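Local coordinates for protein beta-Ala-His dipeptidase (Homo sapiens, PDB 3DLJ) that hydrolyses Xaa-His dipeptides, carnosine and anserine above all, as a secreted homodimeric peptidase of the M20 family with two zinc ions in each subunit, at residues A[228-233]-A[345-349]; A[16-21]-A[471-476]; A[274-280]-A[320-324]. All blocks are in the same frame, centred on the assembly; numbering follows the deposited sequence.

In the fold
The three contacts illustrate how chemistry follows place in the fold. Interaction 2 is a buried helix pair joining the two ends of the chain, while interactions 1 and 3 are partly buried and belong to the intervening part of the chain; the centres of 1 and 2 lie about 52 Å apart, on opposite sides of the chain's centre. Interactions 1 and 3 share related elements: 345-349 leads into strand 346-355, which pairs with the strand 324-331 that follows the loop of 320-324. Backbone bonds dominate interaction 1, apolar packing with one lysine-aspartate salt bridge interaction 2, and an arginine and ordered waters interaction 3. All lie away from the zinc site.

Interaction 1: A[228-233]-A[345-349]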
loop_
_atom_site.group_PDB
_atom_site.type_symbol
_atom_site.label_atom_id
_atom_site.label_comp_id
_atom_site.label_asym_id
_atom_site.label_seq_id
_atom_site.Cartn_x
_atom_site.Cartn_y
_atom_site.Cartn_z
ATOM N N MET A 228 3.280 19.247 3.838
ATOM C CA MET A 228 2.882 20.203 2.843
ATOM C C MET A 228 3.501 21.516 3.253
ATOM O O MET A 228 3.395 21.910 4.406
ATOM C CB MET A 228 1.363 20.309 2.823
ATOM C CG MET A 228 0.699 18.985 2.385
ATOM S SD MET A 228 -1.030 19.299 1.985
ATOM C CE MET A 228 -1.492 17.664 1.479
ATOM N N VAL A 229 4.162 22.190 2.314
ATOM C CA VAL A 229 4.787 23.475 2.588
ATOM C C VAL A 229 4.202 24.518 1.653
ATOM O O VAL A 229 4.562 24.572 0.477
ATOM C CB VAL A 229 6.333 23.429 2.390
ATOM C CG1 VAL A 229 7.007 24.782 2.769
ATOM C CG2 VAL A 229 6.956 22.282 3.160
ATOM N N GLU A 230 3.314 25.354 2.188
ATOM C CA GLU A 230 2.701 26.429 1.431
ATOM C C GLU A 230 3.511 27.726 1.515
ATOM O O GLU A 230 3.860 28.190 2.600
ATOM C CB GLU A 230 1.254 26.639 1.884
ATOM C CG GLU A 230 0.441 27.589 0.988
ATOM C CD GLU A 230 -0.900 28.011 1.626
ATOM O OE1 GLU A 230 -0.900 28.704 2.652
ATOM O OE2 GLU A 230 -1.961 27.649 1.087
ATOM N N VAL A 231 3.847 28.282 0.355
ATOM C CA VAL A 231 4.377 29.632 0.295
ATOM C C VAL A 231 3.391 30.506 -0.494
ATOM O O VAL A 231 3.059 30.210 -1.637
ATOM C CB VAL A 231 5.831 29.712 -0.303
ATOM C CG1 VAL A 231 6.370 31.116 -0.148
ATOM C CG2 VAL A 231 6.781 28.727 0.366
ATOM N N LYS A 232 2.933 31.589 0.123
ATOM C CA LYS A 232 1.872 32.420 -0.446
ATOM C C LYS A 232 2.256 33.892 -0.489
ATOM O O LYS A 232 2.655 34.465 0.520
ATOM C CB LYS A 232 0.572 32.242 0.339
ATOM C CG LYS A 232 -0.523 33.170 -0.147
ATOM C CD LYS A 232 -1.826 33.043 0.593
ATOM C CE LYS A 232 -2.635 34.350 0.430
ATOM N NZ LYS A 232 -4.102 34.117 0.529
ATOM N N CYS A 233 2.136 34.477 -1.681
ATOM C CA CYS A 233 2.221 35.929 -1.900
ATOM C C CYS A 233 0.794 36.510 -1.878
ATOM O O CYS A 233 0.339 37.067 -0.880
ATOM C CB CYS A 233 2.930 36.213 -3.249
ATOM S SG CYS A 233 3.266 37.989 -3.649
ATOM N N GLY A 345 1.220 32.533 -7.628
ATOM C CA GLY A 345 1.031 33.330 -6.421
ATOM C C GLY A 345 1.068 32.492 -5.145
ATOM O O GLY A 345 1.494 32.954 -4.098
ATOM N N ARG A 346 0.640 31.241 -5.232
ATOM C CA ARG A 346 0.543 30.386 -4.063
ATOM C C ARG A 346 0.863 28.971 -4.481
ATOM O O ARG A 346 0.196 28.394 -5.354
ATOM C CB ARG A 346 -0.897 30.432 -3.508
ATOM C CG ARG A 346 -1.016 30.119 -2.036
ATOM C CD ARG A 346 -2.500 30.171 -1.608
ATOM N NE ARG A 346 -3.068 28.830 -1.653
ATOM C CZ ARG A 346 -3.784 28.291 -0.673
ATOM N NH1 ARG A 346 -4.243 27.038 -0.794
ATOM N NH2 ARG A 346 -4.046 29.013 0.422
ATOM N N VAL A 347 1.866 28.402 -3.832
ATOM C CA VAL A 347 2.358 27.076 -4.181
ATOM C C VAL A 347 2.526 26.220 -2.922
ATOM O O VAL A 347 2.781 26.754 -1.827
ATOM C CB VAL A 347 3.713 27.187 -4.936
ATOM C CG1 VAL A 347 3.501 27.763 -6.314
ATOM C CG2 VAL A 347 4.690 28.073 -4.142
ATOM N N ILE A 348 2.364 24.906 -3.077
ATOM C CA ILE A 348 2.486 23.955 -1.972
ATOM C C ILE A 348 3.441 22.825 -2.374
ATOM O O ILE A 348 3.151 22.044 -3.288
ATOM C CB ILE A 348 1.089 23.328 -1.540
ATOM C CG1 ILE A 348 -0.014 24.395 -1.450
ATOM C CG2 ILE A 348 1.189 22.606 -0.164
ATOM C CD1 ILE A 348 -1.349 23.860 -0.975
ATOM N N GLY A 349 4.574 22.746 -1.688
ATOM C CA GLY A 349 5.507 21.656 -1.882
ATOM C C GLY A 349 5.034 20.444 -1.098
ATOM O O GLY A 349 4.478 20.583 -0.012
#
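Val229 and Val231 pair with Gly349 and Val347 as antiparallel hydrogen-bonded pairs, the two short strands running at 161° with their axes 4.3 Å apart at closest approach. Rungs close in both directions: Val229 N reaches Gly349 O at 2.8 Å, and Val347 N returns a straighter bond to Val231 O at 3.1 Å. Just beyond the strand, Cys233 N still finds Gly345 O at 2.9 Å. The two non-hydrogen-bonded pairs, Glu230 with Ile348 and Lys232 with Arg346, lie between the rungs and put their side chains on one face. There Lys232 lays its CB, CG and CD against the aliphatic part of Arg346, with CB 3.6 Å from Arg346 CG. The arginine bends about its CG-CD bond (chi3 95°), turning one face of its guanidinium to the Glu230 carboxylate. A salt bridge pairs OE2 with NH2, but OE2 is modelled too close for its place, and so the detailed geometry, to be sure. Glu230 CG also touches Ile348 CG1 at 4.0 Å. A leucine in place of Glu230 would probably leave the Arg346 guanidinium without this opposite charge, with the like charge of Lys232 nearby. Lys232 NZ forms a salt bridge of its own with Asp235. On the other face Val229, Val231 and Val347 pack against helix 250-258. The pairing thus joins a regular backbone ladder to two unlike faces, a buried valine layer against a helix and a more exposed one where acidic groups probably offset the positive charge of Lys232 and Arg346.

Interaction 2: A[16-21]-A[471-476]; sequences VFQYID and TKLFAA
The helical segments 16-21 and 471-476 pack nearly antiparallel, at 159°, with their axes 10.1 Å apart and the CA atoms of Phe17 and Lys472 the nearest across the pair. Lys472 carries much of the contact, with both its aliphatic part and its charged end. Its CG stands anti to the carbonyl carbon (chi1 -70°) and the chain runs on extended, which takes NZ past the Phe17 ring to Asp21. On the way it crosses one ring face in a CH-pi contact, CG lying 4.0 Å from the centroid, while Ala475 and Ala476 present their CB atoms to the ring's edge. Ile20 slides past the same lysine in the opposite direction: its CD1 lies 3.9 Å from Lys472 CG and 3.7 Å from Thr471 CG2. Farther along, Val16 CG1 meets Ala475 CB at 3.7 Å. Lys472 NZ bonds Asp21 OD1 at 2.9 Å on its syn side, 31° out of the carboxylate plane, with a weak second bond to OD2. Glu469 is another salt-bridge partner of NZ. Thus the N-terminal helix 13-22 is joined to the C-terminal helix 464-482 by an amphipathic use of lysine: its methylenes serve the apolar core, and the two acids probably offset the cost of burying its charge.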
loop_
_atom_site.group_PDB
_atom_site.type_symbol
_atom_site.label_atom_id
_atom_site.label_comp_id
_atom_site.label_asym_id
_atom_site.label_seq_id
_atom_site.Cartn_x
_atom_site.Cartn_y
_atom_site.Cartn_z
ATOM N N VAL A 16 -8.002 -29.277 -5.123
ATOM C CA VAL A 16 -8.091 -27.809 -5.054
ATOM C C VAL A 16 -7.105 -27.137 -6.018
ATOM O O VAL A 16 -7.480 -26.241 -6.738
ATOM C CB VAL A 16 -7.878 -27.279 -3.601
ATOM C CG1 VAL A 16 -7.629 -25.789 -3.599
ATOM C CG2 VAL A 16 -9.074 -27.580 -2.747
ATOM N N PHE A 17 -5.861 -27.603 -6.035
ATOM C CA PHE A 17 -4.815 -27.099 -6.944
ATOM C C PHE A 17 -5.162 -27.374 -8.404
ATOM O O PHE A 17 -4.978 -26.499 -9.255
ATOM C CB PHE A 17 -3.450 -27.727 -6.617
ATOM C CG PHE A 17 -2.741 -27.113 -5.420
ATOM C CD1 PHE A 17 -3.435 -26.386 -4.449
ATOM C CD2 PHE A 17 -1.366 -27.286 -5.258
ATOM C CE1 PHE A 17 -2.779 -25.846 -3.350
ATOM C CE2 PHE A 17 -0.698 -26.735 -4.161
ATOM C CZ PHE A 17 -1.409 -26.024 -3.204
ATOM N N GLN A 18 -5.642 -28.589 -8.685
ATOM C CA GLN A 18 -6.128 -28.962 -10.012
ATOM C C GLN A 18 -7.219 -27.993 -10.463
ATOM O O GLN A 18 -7.172 -27.513 -11.582
ATOM C CB GLN A 18 -6.701 -30.395 -10.046
ATOM C CG GLN A 18 -5.746 -31.534 -9.739
ATOM C CD GLN A 18 -6.472 -32.908 -9.551
ATOM O OE1 GLN A 18 -7.586 -33.142 -10.083
ATOM N NE2 GLN A 18 -5.832 -33.807 -8.810
ATOM N N TYR A 19 -8.204 -27.742 -9.594
ATOM C CA TYR A 19 -9.315 -26.796 -9.855
ATOM C C TYR A 19 -8.790 -25.410 -10.250
ATOM O O TYR A 19 -9.175 -24.852 -11.277
ATOM C CB TYR A 19 -10.269 -26.706 -8.636
ATOM C CG TYR A 19 -11.512 -25.862 -8.853
ATOM C CD1 TYR A 19 -12.746 -26.444 -9.185
ATOM C CD2 TYR A 19 -11.450 -24.475 -8.740
ATOM C CE1 TYR A 19 -13.899 -25.644 -9.388
ATOM C CE2 TYR A 19 -12.557 -23.686 -8.944
ATOM C CZ TYR A 19 -13.779 -24.261 -9.270
ATOM O OH TYR A 19 -14.845 -23.398 -9.463
ATOM N N ILE A 20 -7.899 -24.870 -9.432
ATOM C CA ILE A 20 -7.281 -23.563 -9.683
ATOM C C ILE A 20 -6.591 -23.507 -11.070
ATOM O O ILE A 20 -6.802 -22.552 -11.807
ATOM C CB ILE A 20 -6.346 -23.127 -8.501
ATOM C CG1 ILE A 20 -7.167 -22.878 -7.224
ATOM C CG2 ILE A 20 -5.577 -21.870 -8.858
ATOM C CD1 ILE A 20 -6.375 -23.002 -5.848
ATOM N N ASP A 21 -5.819 -24.540 -11.438
ATOM C CA ASP A 21 -5.199 -24.609 -12.779
ATOM C C ASP A 21 -6.195 -24.694 -13.918
ATOM O O ASP A 21 -5.995 -24.041 -14.937
ATOM C CB ASP A 21 -4.210 -25.774 -12.914
ATOM C CG ASP A 21 -2.888 -25.529 -12.193
ATOM O OD1 ASP A 21 -2.409 -24.361 -12.049
ATOM O OD2 ASP A 21 -2.322 -26.548 -11.768
ATOM N N THR A 471 -3.222 -17.900 -5.433
ATOM C CA THR A 471 -4.472 -18.566 -5.107
ATOM C C THR A 471 -4.232 -19.917 -4.412
ATOM O O THR A 471 -4.894 -20.235 -3.411
ATOM C CB THR A 471 -5.367 -18.744 -6.382
ATOM O OG1 THR A 471 -5.500 -17.484 -7.077
ATOM C CG2 THR A 471 -6.743 -19.294 -6.024
ATOM N N LYS A 472 -3.279 -20.693 -4.926
ATOM C CA LYS A 472 -2.854 -21.949 -4.301
ATOM C C LYS A 472 -2.211 -21.774 -2.930
ATOM O O LYS A 472 -2.430 -22.600 -2.017
ATOM C CB LYS A 472 -1.885 -22.689 -5.213
ATOM C CG LYS A 472 -2.542 -23.233 -6.440
ATOM C CD LYS A 472 -1.549 -23.289 -7.563
ATOM C CE LYS A 472 -2.123 -23.975 -8.755
ATOM N NZ LYS A 472 -0.997 -24.536 -9.509
ATOM N N LEU A 473 -1.416 -20.709 -2.797
ATOM C CA LEU A 473 -0.779 -20.349 -1.541
ATOM C C LEU A 473 -1.840 -20.134 -0.467
ATOM O O LEU A 473 -1.730 -20.656 0.656
ATOM C CB LEU A 473 0.066 -19.075 -1.702
ATOM C CG LEU A 473 0.704 -18.487 -0.438
ATOM C CD1 LEU A 473 1.651 -19.504 0.109
ATOM C CD2 LEU A 473 1.453 -17.210 -0.732
ATOM N N PHE A 474 -2.860 -19.356 -0.805
ATOM C CA PHE A 474 -3.948 -19.131 0.117
ATOM C C PHE A 474 -4.689 -20.435 0.478
ATOM O O PHE A 474 -5.061 -20.654 1.641
ATOM C CB PHE A 474 -4.905 -18.040 -0.425
ATOM C CG PHE A 474 -4.339 -16.636 -0.391
ATOM C CD1 PHE A 474 -3.411 -16.245 0.586
ATOM C CD2 PHE A 474 -4.775 -15.673 -1.318
ATOM C CE1 PHE A 474 -2.904 -14.921 0.627
ATOM C CE2 PHE A 474 -4.277 -14.323 -1.292
ATOM C CZ PHE A 474 -3.350 -13.957 -0.317
ATOM N N ALA A 475 -4.928 -21.286 -0.518
ATOM C CA ALA A 475 -5.530 -22.626 -0.278
ATOM C C ALA A 475 -4.729 -23.481 0.746
ATOM O O ALA A 475 -5.287 -23.979 1.744
ATOM C CB ALA A 475 -5.700 -23.372 -1.602
ATOM N N ALA A 476 -3.424 -23.622 0.517
ATOM C CA ALA A 476 -2.536 -24.319 1.454
ATOM C C ALA A 476 -2.577 -23.707 2.876
ATOM O O ALA A 476 -2.530 -24.434 3.889
ATOM C CB ALA A 476 -1.099 -24.327 0.913
#

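Interaction 3: A[274-280]-A[320-324]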
loop_
_atom_site.group_PDB
_atom_site.type_symbol
_atom_site.label_atom_id
_atom_site.label_comp_id
_atom_site.label_asym_id
_atom_site.label_seq_id
_atom_site.Cartn_x
_atom_site.Cartn_y
_atom_site.Cartn_z
ATOM N N TYR A 274 18.308 11.909 12.767
ATOM C CA TYR A 274 18.961 10.607 13.000
ATOM C C TYR A 274 19.168 10.286 14.475
ATOM O O TYR A 274 19.589 9.199 14.826
ATOM C CB TYR A 274 20.286 10.504 12.226
ATOM C CG TYR A 274 20.081 10.502 10.735
ATOM C CD1 TYR A 274 20.251 11.663 9.998
ATOM C CD2 TYR A 274 19.682 9.344 10.071
ATOM C CE1 TYR A 274 20.029 11.686 8.617
ATOM C CE2 TYR A 274 19.466 9.345 8.686
ATOM C CZ TYR A 274 19.652 10.530 7.966
ATOM O OH TYR A 274 19.426 10.562 6.606
ATOM N N ASP A 275 18.840 11.242 15.327
ATOM C CA ASP A 275 19.038 11.119 16.756
ATOM C C ASP A 275 18.547 9.806 17.347
ATOM O O ASP A 275 19.263 9.177 18.133
ATOM C CB ASP A 275 18.376 12.284 17.480
ATOM C CG ASP A 275 19.111 13.585 17.275
ATOM O OD1 ASP A 275 20.214 13.609 16.659
ATOM O OD2 ASP A 275 18.564 14.591 17.761
ATOM N N GLU A 276 17.342 9.405 16.956
ATOM C CA GLU A 276 16.656 8.284 17.575
ATOM C C GLU A 276 16.563 7.005 16.735
ATOM O O GLU A 276 15.902 6.046 17.155
ATOM C CB GLU A 276 15.267 8.720 18.084
ATOM C CG GLU A 276 15.313 9.832 19.151
ATOM C CD GLU A 276 13.993 9.979 19.902
ATOM O OE1 GLU A 276 13.774 9.213 20.887
ATOM O OE2 GLU A 276 13.175 10.856 19.505
ATOM N N VAL A 277 17.218 6.971 15.569
ATOM C CA VAL A 277 17.289 5.731 14.765
ATOM C C VAL A 277 18.049 4.674 15.560
ATOM O O VAL A 277 19.113 4.972 16.098
ATOM C CB VAL A 277 17.978 5.946 13.376
ATOM C CG1 VAL A 277 17.941 4.653 12.538
ATOM C CG2 VAL A 277 17.345 7.122 12.600
ATOM N N VAL A 278 17.526 3.449 15.670
ATOM C CA VAL A 278 18.265 2.439 16.460
ATOM C C VAL A 278 19.644 2.158 15.851
ATOM O O VAL A 278 19.769 2.097 14.618
ATOM C CB VAL A 278 17.509 1.099 16.712
ATOM C CG1 VAL A 278 16.276 1.335 17.559
ATOM C CG2 VAL A 278 17.161 0.403 15.437
ATOM N N PRO A 279 20.668 1.985 16.711
ATOM C CA PRO A 279 22.012 1.692 16.218
ATOM C C PRO A 279 22.051 0.366 15.468
ATOM O O PRO A 279 21.451 -0.611 15.916
ATOM C CB PRO A 279 22.859 1.588 17.507
ATOM C CG PRO A 279 22.074 2.267 18.557
ATOM C CD PRO A 279 20.628 2.035 18.189
ATOM N N LEU A 280 22.730 0.355 14.326
ATOM C CA LEU A 280 23.017 -0.877 13.606
ATOM C C LEU A 280 23.946 -1.759 14.436
ATOM O O LEU A 280 24.982 -1.274 14.929
ATOM C CB LEU A 280 23.651 -0.565 12.246
ATOM C CG LEU A 280 23.857 -1.738 11.289
ATOM C CD1 LEU A 280 22.586 -2.556 11.099
ATOM C CD2 LEU A 280 24.396 -1.239 9.954
ATOM N N TRP A 320 14.525 -0.453 4.559
ATOM C CA TRP A 320 13.788 -1.047 5.668
ATOM C C TRP A 320 14.001 -0.418 7.038
ATOM O O TRP A 320 13.090 -0.408 7.860
ATOM C CB TRP A 320 14.083 -2.543 5.771
ATOM C CG TRP A 320 13.700 -3.366 4.570
ATOM C CD1 TRP A 320 12.907 -2.987 3.503
ATOM C CD2 TRP A 320 14.065 -4.726 4.333
ATOM N NE1 TRP A 320 12.784 -4.020 2.618
ATOM C CE2 TRP A 320 13.487 -5.102 3.098
ATOM C CE3 TRP A 320 14.833 -5.674 5.051
ATOM C CZ2 TRP A 320 13.648 -6.383 2.560
ATOM C CZ3 TRP A 320 15.001 -6.939 4.516
ATOM C CH2 TRP A 320 14.409 -7.283 3.277
ATOM N N ARG A 321 15.205 0.075 7.287
ATOM C CA ARG A 321 15.604 0.423 8.657
ATOM C C ARG A 321 16.341 1.764 8.799
ATOM O O ARG A 321 16.740 2.157 9.900
ATOM C CB ARG A 321 16.368 -0.749 9.316
ATOM C CG ARG A 321 17.732 -1.097 8.705
ATOM C CD ARG A 321 18.859 -0.237 9.320
ATOM N NE ARG A 321 19.058 -0.506 10.748
ATOM C CZ ARG A 321 19.482 0.390 11.647
ATOM N NH1 ARG A 321 19.736 1.645 11.294
ATOM N NH2 ARG A 321 19.642 0.042 12.915
ATOM N N TYR A 322 16.505 2.460 7.676
ATOM C CA TYR A 322 16.929 3.856 7.694
ATOM C C TYR A 322 15.785 4.754 7.198
ATOM O O TYR A 322 14.995 4.345 6.356
ATOM C CB TYR A 322 18.183 4.066 6.850
ATOM C CG TYR A 322 19.463 3.485 7.424
ATOM C CD1 TYR A 322 20.106 2.427 6.788
ATOM C CD2 TYR A 322 20.056 4.012 8.570
ATOM C CE1 TYR A 322 21.286 1.899 7.265
ATOM C CE2 TYR A 322 21.235 3.490 9.055
ATOM C CZ TYR A 322 21.846 2.422 8.400
ATOM O OH TYR A 322 23.035 1.876 8.862
ATOM N N PRO A 323 15.682 5.991 7.738
ATOM C CA PRO A 323 14.659 6.898 7.233
ATOM C C PRO A 323 15.004 7.363 5.809
ATOM O O PRO A 323 16.151 7.269 5.384
ATOM C CB PRO A 323 14.720 8.067 8.229
ATOM C CG PRO A 323 16.085 8.052 8.734
ATOM C CD PRO A 323 16.491 6.614 8.800
ATOM N N SER A 324 14.016 7.834 5.064
ATOM C CA SER A 324 14.263 8.295 3.720
ATOM C C SER A 324 13.371 9.504 3.465
ATOM O O SER A 324 12.288 9.622 4.070
ATOM C CB SER A 324 13.983 7.175 2.709
ATOM O OG SER A 324 12.591 6.939 2.575
HETATM O O HOH W 1 18.881 8.227 5.525
HETATM O O HOH W 2 21.686 3.640 12.849
#
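Val278 O is gripped by three donors. Arg321 NH2 gives the shortest of the three bonds, 2.7 Å to Val278 O, approaching from well above the carbonyl plane (48° out of it). Arg321 NH1 adds a weak bond to the same oxygen, and a water donates to Val278 O at 3.0 Å while accepting from Arg321 NH1, closing a small bridge. The arginine reaches this oxygen by folding: CG sits between the backbone N and the carbonyl carbon (chi1 66°), and the chain bends twice more before the guanidinium. Its NE forms a salt bridge with Glu284, and with the bonds to Val278 O this probably limits rotation of the guanidinium. The Leu280 side chain crosses that of Arg321 at about a right angle and lays CD1 over one face of the guanidinium, 4.1 Å from Arg321 NE; its other methyl, CD2, meets Tyr322 OH at 3.6 Å. Val277 touches the opposite segment with both branches: CG1 lies 3.7 Å from Arg321 NH1, and CG2 lies 3.9 Å from Pro323 CD. Pro323 CG also approaches Tyr274 CE2 obliquely, at 3.6 Å. At the far end a second water joins Tyr274 OH, 2.6 Å away, to Pro323 O; the same hydroxyl is hydrogen-bonded to Ile268 N. The arrangement combines a type I beta turn, Tyr274 to Val277, with an arginine just past the C-terminal end of helix 312-320 that binds a loop carbonyl, fastening the loop before helix 282-289 to the connection between helix 312-320 and the sheet strand 324-331.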